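WlaRA, TDP-fucose-3,4-ketoisomerase (Campylobacter jejuni subsp. jejuni 81116, PDB 5TPV) belongs to the cupin clan of beta-sandwich proteins and binds thymidine-5'-diphosphate in pockets built from both subunits of a two-chain assembly. Local coordinates at residues B[6-11]-B[55-60]; B[66-69]-B[74-77]; B[76-81]-B[85-90]. One frame throughout, in Å; residues are numbered along the deposited sequence.

Overall arrangement
From the N terminus, strand 3-13 enters the larger antiparallel sheet of the cupin sandwich, and interaction 1 closes the long excursion that returns as strand 56-62, two places away in that sheet. The chain then crosses to the other sheet, where interaction 2 closes the hairpin of strands 65-70 and 75-80. Strand 75-80 goes on into interaction 3, which joins it across the core to strand 85-89, the strand lying between 3-13 and 56-62. No contact nests in or crosses another: they follow in series, interactions 2 and 3 sharing Gln76 and Lys77. Leu87 against Ile67 and Leu80 against Phe58 connect the three within the sandwich.

Interaction 1 of 3, residues B[6-11]-B[55-60]; sequences LKFKTI and EFIFIA. With TYD (thymidine-5'-diphosphate), chain D.
Phe8 and Leu6 reach over the neighbouring strand to pack on Ile57 and Ile59, a wholly apolar contact with no hydrogen bond between the segments. The Phe8 side chain leaves the break in strand 3-13 toward 55-60, with CG anti to the carbonyl carbon (chi1 -63°), and CB and CG carry the ring inward until its far end lies beside Gly86 CA. This end of the ring does the touching. CE2 meets the CD1 methyl of Ile59 at 3.8 Å and has Ile59 CG1 almost as close, so the outer arm of the isoleucine lies obliquely against this corner. At the tip, CZ again meets Ile59 and also approaches Ile57 CG2 at 4.1 Å; that methyl stands at the edge of the ring, near its plane. Two residues before Phe8, Leu6 CD1 meets the other methyl of the same Ile57, CD1, at 4.2 Å, the two side chains crossing at about a right angle.

At the other end of 6-11, Ile11 packs on thymidine-5'-diphosphate: its CD1 lies 3.4 Å from O2 of the base, while its CG2 is 3.5 Å from O4' of the sugar. Lys14 and, from the second subunit, Arg33, Arg46, Gly47, His49 and Tyr119 hydrogen-bond the same ligand, so strand 3-13 reaches into a shared site. Tyr36 of the second subunit packs on both Phe8 and Ile59, and His21 meets Phe8 edge-to-face. Strand 85-89 runs between the two segments in the sheet, with strand 16-21 beyond 3-13 and strand 105-110 beyond 56-62.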
loop_
_atom_site.group_PDB
_atom_site.type_symbol
_atom_site.label_atom_id
_atom_site.label_comp_id
_atom_site.label_asym_id
_atom_site.label_seq_id
_atom_site.Cartn_x
_atom_site.Cartn_y
_atom_site.Cartn_z
ATOM N N LEU B 6 -0.725 3.717 15.695
ATOM C CA LEU B 6 -0.577 5.013 15.048
ATOM C C LEU B 6 -1.896 5.651 14.692
ATOM O O LEU B 6 -2.893 4.986 14.428
ATOM C CB LEU B 6 0.305 4.909 13.820
ATOM C CG LEU B 6 1.665 4.340 14.191
ATOM C CD1 LEU B 6 2.405 4.065 12.917
ATOM C CD2 LEU B 6 2.518 5.221 15.104
ATOM N N LYS B 7 -1.930 6.967 14.846
ATOM C CA LYS B 7 -2.987 7.811 14.299
ATOM C C LYS B 7 -2.355 8.524 13.102
ATOM O O LYS B 7 -1.384 9.265 13.269
ATOM C CB LYS B 7 -3.455 8.821 15.339
ATOM C CG LYS B 7 -4.481 9.816 14.782
ATOM C CD LYS B 7 -5.862 9.188 14.656
ATOM C CE LYS B 7 -6.804 10.066 13.853
ATOM N NZ LYS B 7 -8.229 9.756 14.170
ATOM N N PHE B 8 -2.877 8.294 11.898
ATOM C CA PHE B 8 -2.271 8.861 10.690
ATOM C C PHE B 8 -2.599 10.336 10.492
ATOM O O PHE B 8 -3.680 10.811 10.845
ATOM C CB PHE B 8 -2.687 8.039 9.473
ATOM C CG PHE B 8 -2.204 6.600 9.513
ATOM C CD1 PHE B 8 -0.947 6.265 10.009
ATOM C CD2 PHE B 8 -3.017 5.577 9.026
ATOM C CE1 PHE B 8 -0.512 4.934 10.034
ATOM C CE2 PHE B 8 -2.591 4.262 9.049
ATOM C CZ PHE B 8 -1.353 3.945 9.528
ATOM N N LYS B 9 -1.631 11.087 10.005
ATOM C CA LYS B 9 -1.906 12.432 9.526
ATOM C C LYS B 9 -2.473 12.288 8.099
ATOM O O LYS B 9 -1.797 11.709 7.236
ATOM C CB LYS B 9 -0.645 13.311 9.535
ATOM C CG LYS B 9 -0.829 14.701 8.895
ATOM C CD LYS B 9 -0.552 15.913 9.804
ATOM C CE LYS B 9 -1.619 17.018 9.759
ATOM N NZ LYS B 9 -2.213 17.235 8.404
ATOM N N THR B 10 -3.692 12.799 7.899
ATOM C CA THR B 10 -4.379 12.830 6.598
ATOM C C THR B 10 -4.316 14.193 5.922
ATOM O O THR B 10 -4.339 15.240 6.599
ATOM C CB THR B 10 -5.833 12.384 6.733
ATOM O OG1 THR B 10 -6.584 13.352 7.473
ATOM C CG2 THR B 10 -5.937 11.042 7.434
ATOM N N ILE B 11 -4.227 14.184 4.594
ATOM C CA ILE B 11 -4.332 15.395 3.783
ATOM C C ILE B 11 -5.713 15.537 3.132
ATOM O O ILE B 11 -6.078 14.832 2.160
ATOM C CB ILE B 11 -3.219 15.464 2.735
ATOM C CG1 ILE B 11 -1.850 15.376 3.402
ATOM C CG2 ILE B 11 -3.261 16.802 1.998
ATOM C CD1 ILE B 11 -0.711 15.047 2.463
ATOM N N GLU B 55 9.718 -5.439 10.013
ATOM C CA GLU B 55 8.698 -4.702 10.714
ATOM C C GLU B 55 7.471 -4.481 9.789
ATOM O O GLU B 55 7.552 -4.600 8.560
ATOM C CB GLU B 55 9.320 -3.366 11.126
ATOM C CG GLU B 55 10.423 -3.462 12.153
ATOM C CD GLU B 55 11.195 -2.156 12.268
ATOM O OE1 GLU B 55 10.642 -1.134 12.775
ATOM O OE2 GLU B 55 12.363 -2.172 11.831
ATOM N N PHE B 56 6.349 -4.157 10.406
ATOM C CA PHE B 56 5.042 -4.145 9.746
ATOM C C PHE B 56 4.238 -2.963 10.248
ATOM O O PHE B 56 4.364 -2.606 11.411
ATOM C CB PHE B 56 4.233 -5.403 10.006
ATOM C CG PHE B 56 4.864 -6.606 9.422
ATOM C CD1 PHE B 56 4.792 -6.836 8.068
ATOM C CD2 PHE B 56 5.562 -7.506 10.224
ATOM C CE1 PHE B 56 5.439 -7.904 7.468
ATOM C CE2 PHE B 56 6.204 -8.604 9.639
ATOM C CZ PHE B 56 6.164 -8.786 8.277
ATOM N N ILE B 57 3.462 -2.349 9.349
ATOM C CA ILE B 57 2.208 -1.675 9.745
ATOM C C ILE B 57 0.966 -2.305 9.087
ATOM O O ILE B 57 0.925 -2.508 7.893
ATOM C CB ILE B 57 2.293 -0.201 9.345
ATOM C CG1 ILE B 57 3.358 0.491 10.156
ATOM C CG2 ILE B 57 1.015 0.570 9.664
ATOM C CD1 ILE B 57 3.696 1.855 9.623
ATOM N N PHE B 58 -0.043 -2.584 9.886
ATOM C CA PHE B 58 -1.269 -3.251 9.481
ATOM C C PHE B 58 -2.374 -2.178 9.515
ATOM O O PHE B 58 -2.529 -1.463 10.508
ATOM C CB PHE B 58 -1.670 -4.365 10.491
ATOM C CG PHE B 58 -0.664 -5.471 10.624
ATOM C CD1 PHE B 58 -0.645 -6.505 9.724
ATOM C CD2 PHE B 58 0.291 -5.457 11.636
ATOM C CE1 PHE B 58 0.322 -7.505 9.803
ATOM C CE2 PHE B 58 1.248 -6.449 11.730
ATOM C CZ PHE B 58 1.259 -7.482 10.816
ATOM N N ILE B 59 -3.165 -2.115 8.461
ATOM C CA ILE B 59 -4.236 -1.132 8.328
ATOM C C ILE B 59 -5.445 -1.838 7.740
ATOM O O ILE B 59 -5.322 -2.537 6.708
ATOM C CB ILE B 59 -3.763 -0.030 7.358
ATOM C CG1 ILE B 59 -2.437 0.558 7.780
ATOM C CG2 ILE B 59 -4.782 1.087 7.185
ATOM C CD1 ILE B 59 -1.780 1.384 6.703
ATOM N N ALA B 60 -6.600 -1.689 8.407
ATOM C CA ALA B 60 -7.853 -2.076 7.829
ATOM C C ALA B 60 -8.366 -0.943 6.954
ATOM O O ALA B 60 -8.965 -0.010 7.464
ATOM C CB ALA B 60 -8.846 -2.415 8.924
HETATM P PA TYD D . -1.052 16.261 -5.313
HETATM O O1A TYD D . -0.253 15.138 -5.930
HETATM O O2A TYD D . -0.712 17.695 -5.639
HETATM O O3A TYD D . -2.607 16.020 -5.655
HETATM P PB TYD D . -3.089 14.645 -6.340
HETATM O O1B TYD D . -2.147 14.469 -7.507
HETATM O O2B TYD D . -4.522 14.917 -6.732
HETATM O O3B TYD D . -2.926 13.617 -5.247
HETATM O "O5'" TYD D . -1.014 16.085 -3.713
HETATM C "C5'" TYD D . -2.090 16.559 -2.907
HETATM C "C4'" TYD D . -1.534 17.344 -1.726
HETATM O "O4'" TYD D . -1.073 16.440 -0.718
HETATM C "C3'" TYD D . -0.357 18.210 -2.146
HETATM O "O3'" TYD D . -0.643 19.587 -1.883
HETATM C "C2'" TYD D . 0.828 17.758 -1.313
HETATM C "C1'" TYD D . 0.313 16.635 -0.424
HETATM N N1 TYD D . 1.055 15.404 -0.703
HETATM C C2 TYD D . 2.113 15.019 0.152
HETATM O O2 TYD D . 2.397 15.735 1.135
HETATM N N3 TYD D . 2.816 13.899 -0.070
HETATM C C4 TYD D . 2.533 13.113 -1.112
HETATM O O4 TYD D . 3.191 12.069 -1.315
HETATM C C5 TYD D . 1.428 13.494 -2.026
HETATM C C5M TYD D . 1.079 12.634 -3.212
HETATM C C6 TYD D . 0.723 14.660 -1.765
#

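Interaction 2 of 3, residues B[66-69]-B[74-77]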
loop_
_atom_site.group_PDB
_atom_site.type_symbol
_atom_site.label_atom_id
_atom_site.label_comp_id
_atom_site.label_asym_id
_atom_site.label_seq_id
_atom_site.Cartn_x
_atom_site.Cartn_y
_atom_site.Cartn_z
ATOM N N GLU B 66 -9.359 -8.407 13.741
ATOM C CA GLU B 66 -8.727 -8.450 15.051
ATOM C C GLU B 66 -7.362 -9.071 14.845
ATOM O O GLU B 66 -7.177 -10.023 14.091
ATOM C CB GLU B 66 -9.548 -9.317 16.021
ATOM C CG GLU B 66 -9.354 -8.983 17.482
ATOM C CD GLU B 66 -10.254 -9.797 18.410
ATOM O OE1 GLU B 66 -9.725 -10.358 19.402
ATOM O OE2 GLU B 66 -11.463 -9.906 18.121
ATOM N N ILE B 67 -6.388 -8.524 15.532
ATOM C CA ILE B 67 -5.073 -9.135 15.562
ATOM C C ILE B 67 -4.590 -9.478 16.967
ATOM O O ILE B 67 -4.709 -8.664 17.905
ATOM C CB ILE B 67 -4.059 -8.252 14.856
ATOM C CG1 ILE B 67 -2.668 -8.845 14.941
ATOM C CG2 ILE B 67 -4.029 -6.867 15.448
ATOM C CD1 ILE B 67 -1.760 -8.327 13.875
ATOM N N LEU B 68 -3.992 -10.656 17.111
ATOM C CA LEU B 68 -3.326 -11.031 18.375
ATOM C C LEU B 68 -1.855 -11.002 18.075
ATOM O O LEU B 68 -1.442 -11.544 17.044
ATOM C CB LEU B 68 -3.777 -12.391 18.882
ATOM C CG LEU B 68 -2.967 -13.173 19.919
ATOM C CD1 LEU B 68 -3.751 -14.451 20.243
ATOM C CD2 LEU B 68 -1.599 -13.595 19.363
ATOM N N ILE B 69 -1.108 -10.301 18.928
ATOM C CA ILE B 69 0.349 -10.269 18.860
ATOM C C ILE B 69 0.939 -10.829 20.179
ATOM O O ILE B 69 0.320 -10.691 21.249
ATOM C CB ILE B 69 0.957 -8.879 18.637
ATOM C CG1 ILE B 69 0.420 -7.860 19.643
ATOM C CG2 ILE B 69 0.695 -8.383 17.232
ATOM C CD1 ILE B 69 1.018 -6.495 19.461
ATOM N N THR B 74 3.949 -12.552 26.652
ATOM C CA THR B 74 2.637 -11.925 26.792
ATOM C C THR B 74 1.995 -11.799 25.427
ATOM O O THR B 74 2.652 -11.856 24.394
ATOM C CB THR B 74 2.788 -10.479 27.289
ATOM O OG1 THR B 74 3.617 -9.772 26.368
ATOM C CG2 THR B 74 3.443 -10.447 28.676
ATOM N N LYS B 75 0.701 -11.620 25.444
ATOM C CA LYS B 75 -0.031 -11.427 24.238
ATOM C C LYS B 75 -1.046 -10.294 24.387
ATOM O O LYS B 75 -1.460 -9.930 25.490
ATOM C CB LYS B 75 -0.707 -12.748 23.865
ATOM C CG LYS B 75 -1.856 -13.127 24.773
ATOM C CD LYS B 75 -2.410 -14.505 24.401
ATOM C CE LYS B 75 -3.859 -14.666 24.867
ATOM N NZ LYS B 75 -4.149 -15.999 25.462
ATOM N N GLN B 76 -1.464 -9.773 23.248
ATOM C CA GLN B 76 -2.270 -8.572 23.208
ATOM C C GLN B 76 -3.179 -8.695 21.971
ATOM O O GLN B 76 -2.705 -9.112 20.917
ATOM C CB GLN B 76 -1.306 -7.358 23.154
ATOM C CG GLN B 76 -1.990 -5.997 23.062
ATOM C CD GLN B 76 -2.922 -5.730 24.235
ATOM O OE1 GLN B 76 -4.034 -6.194 24.239
ATOM N NE2 GLN B 76 -2.461 -5.011 25.230
ATOM N N LYS B 77 -4.461 -8.375 22.141
ATOM C CA LYS B 77 -5.439 -8.330 21.049
ATOM C C LYS B 77 -5.862 -6.887 20.739
ATOM O O LYS B 77 -6.101 -6.088 21.640
ATOM C CB LYS B 77 -6.684 -9.153 21.354
ATOM C CG LYS B 77 -6.362 -10.620 21.585
ATOM C CD LYS B 77 -7.590 -11.421 22.010
ATOM C CE LYS B 77 -7.219 -12.881 22.176
ATOM N NZ LYS B 77 -8.382 -13.705 22.600
#
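Ile69 holds CG1 between its backbone N and carbonyl carbon (chi1 52°), while Gln76 sets CG anti to its backbone N (chi1 178°); the two side chains start side by side on one face, with Ile69 CG1 3.9 Å from Gln76 CB, before Gln76 bends away at chi2. Their backbones form an antiparallel hydrogen-bonded pair. Ile69 N donates to Gln76 O at 2.8 Å in a nearly straight bond (167° at the hydrogen), and Gln76 N returns a more bent bond of 2.8 Å to Ile69 O. Gln76 O also receives a CA-H...O contact from Leu68 CA at 3.2 Å.

Leu68 and Lys77, a non-hydrogen-bonded pair, project from the other face, Leu68 CB resting on Lys77 CG at 4.1 Å. The extended lysine chain runs past the Glu66 carboxylate, with CD 3.5 Å from OE1; NZ stays 4.8 Å from OE1, too far for a salt bridge. The carboxylate is instead hydrogen-bonded to Tyr98 and Asn99.

This is a beta hairpin at the margin of the smaller sheet: 75-80 is one of its two edge strands within the chain, 94-98 flanks 65-70 on the far side, and Ile67 and Ile69 face strand 85-89.

Interaction 3 of 3, residues B[76-81]-B[85-90]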
loop_
_atom_site.group_PDB
_atom_site.type_symbol
_atom_site.label_atom_id
_atom_site.label_comp_id
_atom_site.label_asym_id
_atom_site.label_seq_id
_atom_site.Cartn_x
_atom_site.Cartn_y
_atom_site.Cartn_z
ATOM N N GLN B 76 -1.464 -9.773 23.248
ATOM C CA GLN B 76 -2.270 -8.572 23.208
ATOM C C GLN B 76 -3.179 -8.695 21.971
ATOM O O GLN B 76 -2.705 -9.112 20.917
ATOM C CB GLN B 76 -1.306 -7.358 23.154
ATOM C CG GLN B 76 -1.990 -5.997 23.062
ATOM C CD GLN B 76 -2.922 -5.730 24.235
ATOM O OE1 GLN B 76 -4.034 -6.194 24.239
ATOM N NE2 GLN B 76 -2.461 -5.011 25.230
ATOM N N LYS B 77 -4.461 -8.375 22.141
ATOM C CA LYS B 77 -5.439 -8.330 21.049
ATOM C C LYS B 77 -5.862 -6.887 20.739
ATOM O O LYS B 77 -6.101 -6.088 21.640
ATOM C CB LYS B 77 -6.684 -9.153 21.354
ATOM C CG LYS B 77 -6.362 -10.620 21.585
ATOM C CD LYS B 77 -7.590 -11.421 22.010
ATOM C CE LYS B 77 -7.219 -12.881 22.176
ATOM N NZ LYS B 77 -8.382 -13.705 22.600
ATOM N N ILE B 78 -5.924 -6.579 19.447
ATOM C CA ILE B 78 -6.221 -5.250 18.933
ATOM C C ILE B 78 -7.218 -5.366 17.785
ATOM O O ILE B 78 -7.085 -6.256 16.929
ATOM C CB ILE B 78 -4.929 -4.603 18.409
ATOM C CG1 ILE B 78 -4.012 -4.305 19.606
ATOM C CG2 ILE B 78 -5.188 -3.328 17.611
ATOM C CD1 ILE B 78 -2.556 -4.553 19.321
ATOM N N ILE B 79 -8.187 -4.450 17.781
ATOM C CA ILE B 79 -9.099 -4.352 16.664
ATOM C C ILE B 79 -8.632 -3.296 15.663
ATOM O O ILE B 79 -8.280 -2.210 16.050
ATOM C CB ILE B 79 -10.567 -4.230 17.129
ATOM C CG1 ILE B 79 -11.004 -5.592 17.695
ATOM C CG2 ILE B 79 -11.487 -3.873 15.965
ATOM C CD1 ILE B 79 -12.278 -5.571 18.514
ATOM N N LEU B 80 -8.572 -3.661 14.378
ATOM C CA LEU B 80 -8.315 -2.724 13.297
ATOM C C LEU B 80 -9.632 -2.510 12.570
ATOM O O LEU B 80 -10.234 -3.458 12.095
ATOM C CB LEU B 80 -7.258 -3.284 12.347
ATOM C CG LEU B 80 -5.851 -3.403 12.992
ATOM C CD1 LEU B 80 -4.861 -4.043 12.050
ATOM C CD2 LEU B 80 -5.313 -2.045 13.414
ATOM N N ASN B 81 -10.090 -1.264 12.522
ATOM C CA ASN B 81 -11.354 -0.927 11.888
ATOM C C ASN B 81 -11.512 0.449 11.260
ATOM O O ASN B 81 -12.630 0.815 10.914
ATOM C CB ASN B 81 -12.544 -1.151 12.845
ATOM C CG ASN B 81 -12.509 -0.282 14.095
ATOM O OD1 ASN B 81 -13.245 -0.567 15.034
ATOM N ND2 ASN B 81 -11.660 0.710 14.157
ATOM N N LYS B 85 -5.864 4.809 11.275
ATOM C CA LYS B 85 -5.118 4.144 12.325
ATOM C C LYS B 85 -4.496 2.854 11.740
ATOM O O LYS B 85 -5.032 2.192 10.818
ATOM C CB LYS B 85 -6.060 3.914 13.499
ATOM C CG LYS B 85 -6.462 2.486 13.820
ATOM C CD LYS B 85 -7.557 2.487 14.895
ATOM C CE LYS B 85 -8.070 1.094 15.225
ATOM N NZ LYS B 85 -7.300 0.569 16.387
ATOM N N GLY B 86 -3.312 2.561 12.224
ATOM C CA GLY B 86 -2.696 1.281 11.976
ATOM C C GLY B 86 -1.900 0.822 13.172
ATOM O O GLY B 86 -1.567 1.587 14.089
ATOM N N LEU B 87 -1.573 -0.454 13.117
ATOM C CA LEU B 87 -0.757 -1.104 14.123
ATOM C C LEU B 87 0.613 -1.323 13.580
ATOM O O LEU B 87 0.780 -2.102 12.621
ATOM C CB LEU B 87 -1.365 -2.460 14.477
ATOM C CG LEU B 87 -0.496 -3.343 15.393
ATOM C CD1 LEU B 87 -0.299 -2.660 16.738
ATOM C CD2 LEU B 87 -1.220 -4.666 15.581
ATOM N N TYR B 88 1.565 -0.577 14.131
ATOM C CA TYR B 88 2.998 -0.855 13.985
ATOM C C TYR B 88 3.455 -1.966 14.949
ATOM O O TYR B 88 3.166 -1.918 16.158
ATOM C CB TYR B 88 3.794 0.393 14.303
ATOM C CG TYR B 88 5.272 0.099 14.420
ATOM C CD1 TYR B 88 6.061 0.007 13.296
ATOM C CD2 TYR B 88 5.856 -0.167 15.659
ATOM C CE1 TYR B 88 7.390 -0.357 13.370
ATOM C CE2 TYR B 88 7.200 -0.515 15.758
ATOM C CZ TYR B 88 7.962 -0.589 14.625
ATOM O OH TYR B 88 9.289 -0.937 14.729
ATOM N N ILE B 89 4.163 -2.965 14.442
ATOM C CA ILE B 89 4.843 -3.905 15.313
ATOM C C ILE B 89 6.268 -4.021 14.886
ATOM O O ILE B 89 6.583 -3.981 13.713
ATOM C CB ILE B 89 4.259 -5.320 15.342
ATOM C CG1 ILE B 89 4.528 -6.109 14.036
ATOM C CG2 ILE B 89 2.799 -5.258 15.692
ATOM C CD1 ILE B 89 4.053 -7.568 14.083
ATOM N N ASP B 90 7.128 -4.240 15.869
ATOM C CA ASP B 90 8.571 -4.409 15.586
ATOM C C ASP B 90 8.829 -5.850 15.139
ATOM O O ASP B 90 7.929 -6.699 15.188
ATOM C CB ASP B 90 9.334 -4.144 16.887
ATOM C CG ASP B 90 10.743 -3.595 16.678
ATOM O OD1 ASP B 90 11.140 -2.831 17.603
ATOM O OD2 ASP B 90 11.408 -3.909 15.651
#
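Leu87 stands at the middle of the apolar part of this contact, meeting Ile78 with its two methyls and Leu80 with its base. Its CG lies anti to the backbone N (chi1 172°), which directs the isobutyl group toward Ile78: the CD1 methyl of Ile78 is 3.9 Å from Leu87 CD1 and 4.0 Å from Leu87 CD2, set against the fork between them. Leu80 approaches from another direction, crossing Leu87 at about a right angle, and places its CD2 methyl 4.1 Å from Leu87 CB and equally near Leu87 N.

A single hydrogen bond joins the segments. Lys85 stretches its chain toward the far strand and bends at its last torsion (chi4 93°), bringing NZ to the carbonyl oxygen of Ile79 at 3.0 Å; the nitrogen sits almost in line with the C=O bond. Ile79 O points away from strand 65-70, at the edge of the sheet within this chain, and the lysine supplies a donor there.

A polar side chain adds van der Waals contact: Asn81 lies against the lysine, its ND2 3.8 Å from Lys85 CE, next to the short link leading from one segment to the other.

The axes of segments 76-80 and 85-89 approach to 8.0 Å, with 145° between their N-to-C directions, as for strands facing each other from two packed sheets. Strand 75-80 belongs to the smaller sheet, beside 65-70, whose Ile67 also touches Leu87; strand 85-89 lies in the larger one, between 3-13, which supplies Ile5 against Ile78, and 56-62, which supplies Phe58 and Ala60 against Leu80.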